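Local coordinates for protein serine--tRNA ligase (PDB 2DQ0) that activates serine with ATP and attaches it to tRNA(Ser), and probably also to tRNA(Sec), as a homodimeric class II synthetase, at residues R201-R206 and H303-F308; K210-V215 and I324-E329. All coordinates share one frame; numbering follows the deposited sequence.

Interaction 1: R201-R206 and H303-F308; sequences RFALDR and HKVEQF. With SSA (5'-O-(N-(L-seryl)-sulfamoyl)adenosine), chain G.
A single valine, V305, makes every touch between R201-R206 and H303-F308, while the residues before and after it, K304 and E306, turn to the other side of the strand and meet the seryl-adenylate analogue SSA. Both methyls of V305 lie against the methyl of A203. CG1, anti to the backbone N (chi1 173°), comes closest, 3.6 Å from A203 CB, and CG2 is 3.8 Å from the same A203 CB. The side of CG1 is also met by L204, whose CD1 stands 4.1 Å from V305 CG1. No hydrogen bond crosses here; the contact is apolar, and the backbones come nearest at A203 and V305, CA to CA 6.5 Å. This is the largely antiparallel sheet of the class II synthetase core, backed by helix 190-209 on one face and carrying the active site on the other. There the carboxylate of E306, its chain bent at chi2 (87°), grips the serine moiety with both oxygens: SSA OG donates to OE1 at 2.7 Å and SSA N10 to OE2 at 2.6 Å. K304 curls back through chi3 and chi4, bringing NZ to E306 OE1 at 3.2 Å in a salt bridge whose hydrogen bond is weak; NZ also bonds T252. With an alanine here in place of the glutamate, the seryl hydroxyl and amino group would probably lose these acceptors, and K304 its carboxylate mate.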
loop_
_atom_site.group_PDB
_atom_site.type_symbol
_atom_site.label_atom_id
_atom_site.label_comp_id
_atom_site.label_asym_id
_atom_site.label_seq_id
_atom_site.Cartn_x
_atom_site.Cartn_y
_atom_site.Cartn_z
ATOM N N ARG A 201 13.351 3.298 -11.503
ATOM C CA ARG A 201 14.034 4.473 -12.035
ATOM C C ARG A 201 14.308 4.384 -13.534
ATOM O O ARG A 201 14.074 5.341 -14.268
ATOM C CB ARG A 201 15.359 4.725 -11.306
ATOM C CG ARG A 201 15.241 5.588 -10.053
ATOM C CD ARG A 201 14.374 6.843 -10.270
ATOM N NE ARG A 201 14.887 7.821 -11.239
ATOM C CZ ARG A 201 15.773 8.778 -10.954
ATOM N NH1 ARG A 201 16.161 9.619 -11.904
ATOM N NH2 ARG A 201 16.278 8.892 -9.724
ATOM N N PHE A 202 14.810 3.240 -13.984
ATOM C CA PHE A 202 15.075 3.034 -15.403
ATOM C C PHE A 202 13.784 3.263 -16.207
ATOM O O PHE A 202 13.736 4.121 -17.087
ATOM C CB PHE A 202 15.611 1.619 -15.608
ATOM C CG PHE A 202 15.642 1.172 -17.028
ATOM C CD1 PHE A 202 16.431 1.826 -17.963
ATOM C CD2 PHE A 202 14.887 0.074 -17.433
ATOM C CE1 PHE A 202 16.466 1.386 -19.287
ATOM C CE2 PHE A 202 14.915 -0.377 -18.758
ATOM C CZ PHE A 202 15.703 0.276 -19.684
ATOM N N ALA A 203 12.730 2.517 -15.883
ATOM C CA ALA A 203 11.453 2.663 -16.580
ATOM C C ALA A 203 11.023 4.109 -16.543
ATOM O O ALA A 203 10.692 4.708 -17.559
ATOM C CB ALA A 203 10.385 1.803 -15.922
ATOM N N LEU A 204 11.023 4.653 -15.337
ATOM C CA LEU A 204 10.639 6.029 -15.098
ATOM C C LEU A 204 11.391 7.008 -15.992
ATOM O O LEU A 204 10.780 7.860 -16.625
ATOM C CB LEU A 204 10.901 6.361 -13.638
ATOM C CG LEU A 204 9.850 7.193 -12.930
ATOM C CD1 LEU A 204 8.442 6.838 -13.411
ATOM C CD2 LEU A 204 9.988 6.921 -11.450
ATOM N N ASP A 205 12.713 6.871 -16.041
ATOM C CA ASP A 205 13.558 7.753 -16.836
ATOM C C ASP A 205 13.225 7.737 -18.320
ATOM O O ASP A 205 13.039 8.781 -18.956
ATOM C CB ASP A 205 15.034 7.380 -16.643
ATOM C CG ASP A 205 15.622 7.947 -15.355
ATOM O OD1 ASP A 205 14.944 8.728 -14.640
ATOM O OD2 ASP A 205 16.780 7.612 -15.051
ATOM N N ARG A 206 13.145 6.544 -18.873
ATOM C CA ARG A 206 12.858 6.416 -20.275
ATOM C C ARG A 206 11.507 6.994 -20.693
ATOM O O ARG A 206 11.430 7.670 -21.713
ATOM C CB ARG A 206 12.959 4.955 -20.688
ATOM C CG ARG A 206 13.986 4.726 -21.758
ATOM C CD ARG A 206 15.350 5.078 -21.250
ATOM N NE ARG A 206 16.372 4.257 -21.882
ATOM C CZ ARG A 206 17.624 4.174 -21.440
ATOM N NH1 ARG A 206 18.016 4.870 -20.366
ATOM N NH2 ARG A 206 18.484 3.365 -22.048
ATOM N N HIS A 303 5.566 -3.888 -7.278
ATOM C CA HIS A 303 5.787 -2.531 -7.745
ATOM C C HIS A 303 5.660 -2.482 -9.262
ATOM O O HIS A 303 6.105 -3.403 -9.959
ATOM C CB HIS A 303 7.173 -2.088 -7.307
ATOM C CG HIS A 303 7.316 -1.978 -5.827
ATOM N ND1 HIS A 303 8.533 -2.063 -5.187
ATOM C CD2 HIS A 303 6.394 -1.748 -4.858
ATOM C CE1 HIS A 303 8.355 -1.892 -3.888
ATOM N NE2 HIS A 303 7.066 -1.699 -3.661
ATOM N N LYS A 304 5.044 -1.418 -9.771
ATOM C CA LYS A 304 4.876 -1.258 -11.207
ATOM C C LYS A 304 4.906 0.177 -11.725
ATOM O O LYS A 304 4.227 1.054 -11.214
ATOM C CB LYS A 304 3.581 -1.929 -11.662
ATOM C CG LYS A 304 3.382 -1.894 -13.163
ATOM C CD LYS A 304 2.239 -2.817 -13.602
ATOM C CE LYS A 304 0.934 -2.485 -12.867
ATOM N NZ LYS A 304 0.509 -1.060 -13.064
ATOM N N VAL A 305 5.729 0.402 -12.738
ATOM C CA VAL A 305 5.832 1.697 -13.387
ATOM C C VAL A 305 4.811 1.557 -14.512
ATOM O O VAL A 305 4.921 0.650 -15.344
ATOM C CB VAL A 305 7.237 1.904 -13.966
ATOM C CG1 VAL A 305 7.298 3.190 -14.787
ATOM C CG2 VAL A 305 8.244 1.949 -12.836
ATOM N N GLU A 306 3.823 2.448 -14.537
ATOM C CA GLU A 306 2.735 2.368 -15.512
ATOM C C GLU A 306 2.578 3.521 -16.498
ATOM O O GLU A 306 2.690 4.688 -16.127
ATOM C CB GLU A 306 1.420 2.211 -14.734
ATOM C CG GLU A 306 0.161 2.199 -15.576
ATOM C CD GLU A 306 -0.178 0.820 -16.066
ATOM O OE1 GLU A 306 0.735 -0.025 -16.103
ATOM O OE2 GLU A 306 -1.353 0.586 -16.420
ATOM N N GLN A 307 2.279 3.179 -17.751
ATOM C CA GLN A 307 2.034 4.175 -18.800
ATOM C C GLN A 307 0.526 4.367 -18.905
ATOM O O GLN A 307 -0.219 3.386 -18.981
ATOM C CB GLN A 307 2.488 3.683 -20.183
ATOM C CG GLN A 307 3.968 3.431 -20.413
ATOM C CD GLN A 307 4.194 2.833 -21.789
ATOM O OE1 GLN A 307 4.468 1.631 -21.940
ATOM N NE2 GLN A 307 4.048 3.662 -22.809
ATOM N N PHE A 308 0.063 5.612 -18.917
ATOM C CA PHE A 308 -1.368 5.852 -19.083
ATOM C C PHE A 308 -1.533 7.017 -20.040
ATOM O O PHE A 308 -0.819 8.025 -19.939
ATOM C CB PHE A 308 -2.032 6.146 -17.756
ATOM C CG PHE A 308 -3.540 6.145 -17.813
ATOM C CD1 PHE A 308 -4.241 7.244 -18.337
ATOM C CD2 PHE A 308 -4.266 5.069 -17.286
ATOM C CE1 PHE A 308 -5.637 7.266 -18.323
ATOM C CE2 PHE A 308 -5.657 5.078 -17.267
ATOM C CZ PHE A 308 -6.353 6.181 -17.785
HETATM N N10 SSA G . -2.834 -1.472 -15.854
HETATM C CA SSA G . -2.537 -2.644 -16.697
HETATM C CB SSA G . -1.286 -2.429 -17.504
HETATM O OG SSA G . -0.103 -2.473 -16.698
HETATM C C9 SSA G . -2.348 -3.930 -15.900
HETATM O O9 SSA G . -2.313 -3.915 -14.673
HETATM N N8 SSA G . -2.246 -5.064 -16.603
HETATM S S1 SSA G . -1.993 -6.463 -15.853
HETATM O O1S SSA G . -3.160 -6.665 -15.007
HETATM O O2S SSA G . -1.668 -7.425 -16.898
HETATM O "O5'" SSA G . -0.741 -6.185 -14.951
HETATM C "C5'" SSA G . 0.462 -5.745 -15.552
HETATM C "C4'" SSA G . 1.619 -6.622 -15.189
HETATM O "O4'" SSA G . 1.847 -6.603 -13.767
HETATM C "C3'" SSA G . 1.532 -8.098 -15.520
HETATM O "O3'" SSA G . 1.788 -8.297 -16.896
HETATM C "C2'" SSA G . 2.685 -8.609 -14.675
HETATM O "O2'" SSA G . 3.960 -8.292 -15.179
HETATM C "C1'" SSA G . 2.437 -7.835 -13.374
HETATM N N9 SSA G . 1.494 -8.479 -12.463
HETATM C C8 SSA G . 0.112 -8.552 -12.533
HETATM N N7 SSA G . -0.428 -9.215 -11.543
HETATM C C5 SSA G . 0.661 -9.611 -10.773
HETATM C C6 SSA G . 0.767 -10.371 -9.578
HETATM N N6 SSA G . -0.286 -10.873 -8.939
HETATM N N1 SSA G . 2.014 -10.578 -9.053
HETATM C C2 SSA G . 3.079 -10.056 -9.701
HETATM N N3 SSA G . 3.102 -9.328 -10.840
HETATM C C4 SSA G . 1.852 -9.155 -11.330
#

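Interaction 2: K210-V215 and I324-E329; sequences KGFTPV and IRNAEE
K210 reaches across to I324-E329 on helix 316-333 with its chain extended beyond CG, its ammonium modelled between the side chains of N326 and E329, which come from the opposite direction. The close side of the contact is at N326, a buried residue: K210 CD runs past its amide, 3.7 Å from N326 CG. The amide is probably turned over in the model and K210 NZ sits too near it, so the exact place of the ammonium is uncertain. Deeper in, the ring of F212 borders the side chain of the same asparagine. The outer side is looser and charged. There, as modelled, K210 NZ lies 2.9 Å from E329 OE2, a salt bridge with a weak hydrogen bond that shares the doubt over NZ, and both residues are partly exposed. CG of E329 stands anti to its carbonyl carbon (chi1 -82°), and the extended chain beyond carries the carboxylate out to the lysine. Between K210 and F212, G211 takes a positive phi (95°) as the C-prime residue of a Schellman motif, with F212 N bonded to L207 O and G211 N to I208 O. This turn ends helix 190-209 and swings the chain into strand 213-216. F212 then packs on L207 of that helix and on L274 and V276 of strand 273-282, while the inner face of helix 316-333 rests through I324 and A327 on strands 354-362 and 367-376.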
loop_
_atom_site.group_PDB
_atom_site.type_symbol
_atom_site.label_atom_id
_atom_site.label_comp_id
_atom_site.label_asym_id
_atom_site.label_seq_id
_atom_site.Cartn_x
_atom_site.Cartn_y
_atom_site.Cartn_z
ATOM N N LYS A 210 10.508 10.315 -23.161
ATOM C CA LYS A 210 9.537 10.292 -24.251
ATOM C C LYS A 210 8.371 11.239 -24.037
ATOM O O LYS A 210 7.373 11.153 -24.755
ATOM C CB LYS A 210 8.988 8.879 -24.459
ATOM C CG LYS A 210 10.023 7.870 -24.929
ATOM C CD LYS A 210 9.396 6.524 -25.254
ATOM C CE LYS A 210 10.357 5.705 -26.084
ATOM N NZ LYS A 210 9.883 4.317 -26.308
ATOM N N GLY A 211 8.477 12.107 -23.031
ATOM C CA GLY A 211 7.417 13.063 -22.764
ATOM C C GLY A 211 6.326 12.774 -21.744
ATOM O O GLY A 211 5.327 13.513 -21.678
ATOM N N PHE A 212 6.484 11.725 -20.941
ATOM C CA PHE A 212 5.456 11.413 -19.938
ATOM C C PHE A 212 5.690 12.117 -18.595
ATOM O O PHE A 212 6.815 12.122 -18.068
ATOM C CB PHE A 212 5.384 9.906 -19.726
ATOM C CG PHE A 212 4.821 9.172 -20.884
ATOM C CD1 PHE A 212 5.435 9.249 -22.137
ATOM C CD2 PHE A 212 3.653 8.418 -20.743
ATOM C CE1 PHE A 212 4.885 8.584 -23.242
ATOM C CE2 PHE A 212 3.094 7.750 -21.833
ATOM C CZ PHE A 212 3.712 7.831 -23.096
ATOM N N THR A 213 4.646 12.734 -18.052
ATOM C CA THR A 213 4.776 13.411 -16.759
ATOM C C THR A 213 4.714 12.333 -15.671
ATOM O O THR A 213 3.747 11.563 -15.560
ATOM C CB THR A 213 3.671 14.513 -16.543
ATOM O OG1 THR A 213 2.457 14.118 -17.179
ATOM C CG2 THR A 213 4.112 15.851 -17.153
ATOM N N PRO A 214 5.775 12.236 -14.881
ATOM C CA PRO A 214 5.782 11.222 -13.831
ATOM C C PRO A 214 4.845 11.512 -12.665
ATOM O O PRO A 214 4.687 12.651 -12.245
ATOM C CB PRO A 214 7.262 11.165 -13.415
ATOM C CG PRO A 214 7.725 12.548 -13.637
ATOM C CD PRO A 214 7.068 12.939 -14.958
ATOM N N VAL A 215 4.226 10.469 -12.135
ATOM C CA VAL A 215 3.337 10.661 -11.013
ATOM C C VAL A 215 3.307 9.527 -9.995
ATOM O O VAL A 215 3.461 8.357 -10.335
ATOM C CB VAL A 215 1.915 10.971 -11.520
ATOM C CG1 VAL A 215 1.717 10.344 -12.862
ATOM C CG2 VAL A 215 0.860 10.490 -10.535
ATOM N N ILE A 324 3.011 -0.093 -26.428
ATOM C CA ILE A 324 3.541 -1.463 -26.434
ATOM C C ILE A 324 5.011 -1.451 -26.894
ATOM O O ILE A 324 5.832 -2.224 -26.394
ATOM C CB ILE A 324 2.702 -2.426 -27.345
ATOM C CG1 ILE A 324 3.231 -3.860 -27.239
ATOM C CG2 ILE A 324 2.771 -1.984 -28.793
ATOM C CD1 ILE A 324 3.077 -4.512 -25.876
ATOM N N ARG A 325 5.345 -0.555 -27.821
ATOM C CA ARG A 325 6.713 -0.455 -28.313
ATOM C C ARG A 325 7.574 0.151 -27.222
ATOM O O ARG A 325 8.772 -0.143 -27.111
ATOM C CB ARG A 325 6.789 0.426 -29.561
ATOM C CG ARG A 325 5.965 -0.054 -30.749
ATOM C CD ARG A 325 6.693 -1.089 -31.585
ATOM N NE ARG A 325 5.875 -1.586 -32.695
ATOM C CZ ARG A 325 6.302 -2.484 -33.585
ATOM N NH1 ARG A 325 7.537 -2.982 -33.495
ATOM N NH2 ARG A 325 5.496 -2.893 -34.562
ATOM N N ASN A 326 6.968 1.018 -26.423
ATOM C CA ASN A 326 7.704 1.648 -25.333
ATOM C C ASN A 326 8.110 0.570 -24.350
ATOM O O ASN A 326 9.230 0.595 -23.855
ATOM C CB ASN A 326 6.855 2.715 -24.632
ATOM C CG ASN A 326 6.753 4.002 -25.431
ATOM O OD1 ASN A 326 5.988 4.892 -25.086
ATOM N ND2 ASN A 326 7.525 4.101 -26.502
ATOM N N ALA A 327 7.210 -0.382 -24.075
ATOM C CA ALA A 327 7.537 -1.483 -23.156
ATOM C C ALA A 327 8.541 -2.422 -23.814
ATOM O O ALA A 327 9.467 -2.886 -23.161
ATOM C CB ALA A 327 6.307 -2.250 -22.767
ATOM N N GLU A 328 8.367 -2.694 -25.107
ATOM C CA GLU A 328 9.304 -3.567 -25.832
ATOM C C GLU A 328 10.735 -3.054 -25.748
ATOM O O GLU A 328 11.666 -3.845 -25.608
ATOM C CB GLU A 328 8.924 -3.694 -27.316
ATOM C CG GLU A 328 7.683 -4.495 -27.574
ATOM C CD GLU A 328 7.396 -4.688 -29.039
ATOM O OE1 GLU A 328 8.222 -5.324 -29.730
ATOM O OE2 GLU A 328 6.334 -4.211 -29.499
ATOM N N GLU A 329 10.908 -1.732 -25.836
ATOM C CA GLU A 329 12.242 -1.146 -25.783
ATOM C C GLU A 329 12.924 -1.421 -24.474
ATOM O O GLU A 329 14.122 -1.727 -24.445
ATOM C CB GLU A 329 12.192 0.360 -26.002
ATOM C CG GLU A 329 12.128 0.789 -27.456
ATOM C CD GLU A 329 12.018 2.301 -27.597
ATOM O OE1 GLU A 329 12.790 3.006 -26.912
ATOM O OE2 GLU A 329 11.172 2.786 -28.386
#

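Overall arrangement
Along the chain, helix 190-209 supplies the first half of interaction 1 and leads directly into K210-V215, the first half of interaction 2. The sequence then runs through strand 273-282 to strand 301-311, where interaction 1 closes a loop of 96 residues, and on into helix 316-333, where interaction 2 closes one of 108. Their segments alternate, so the two loops cross and do not nest. Together they tie a helix-strand unit (190-216) to a strand-helix unit (301-333) about one sheet. Their centres are about 7 Å apart, and Q307 of interaction 1 packs against N326, A327 and F212 of interaction 2. Both also touch the second subunit.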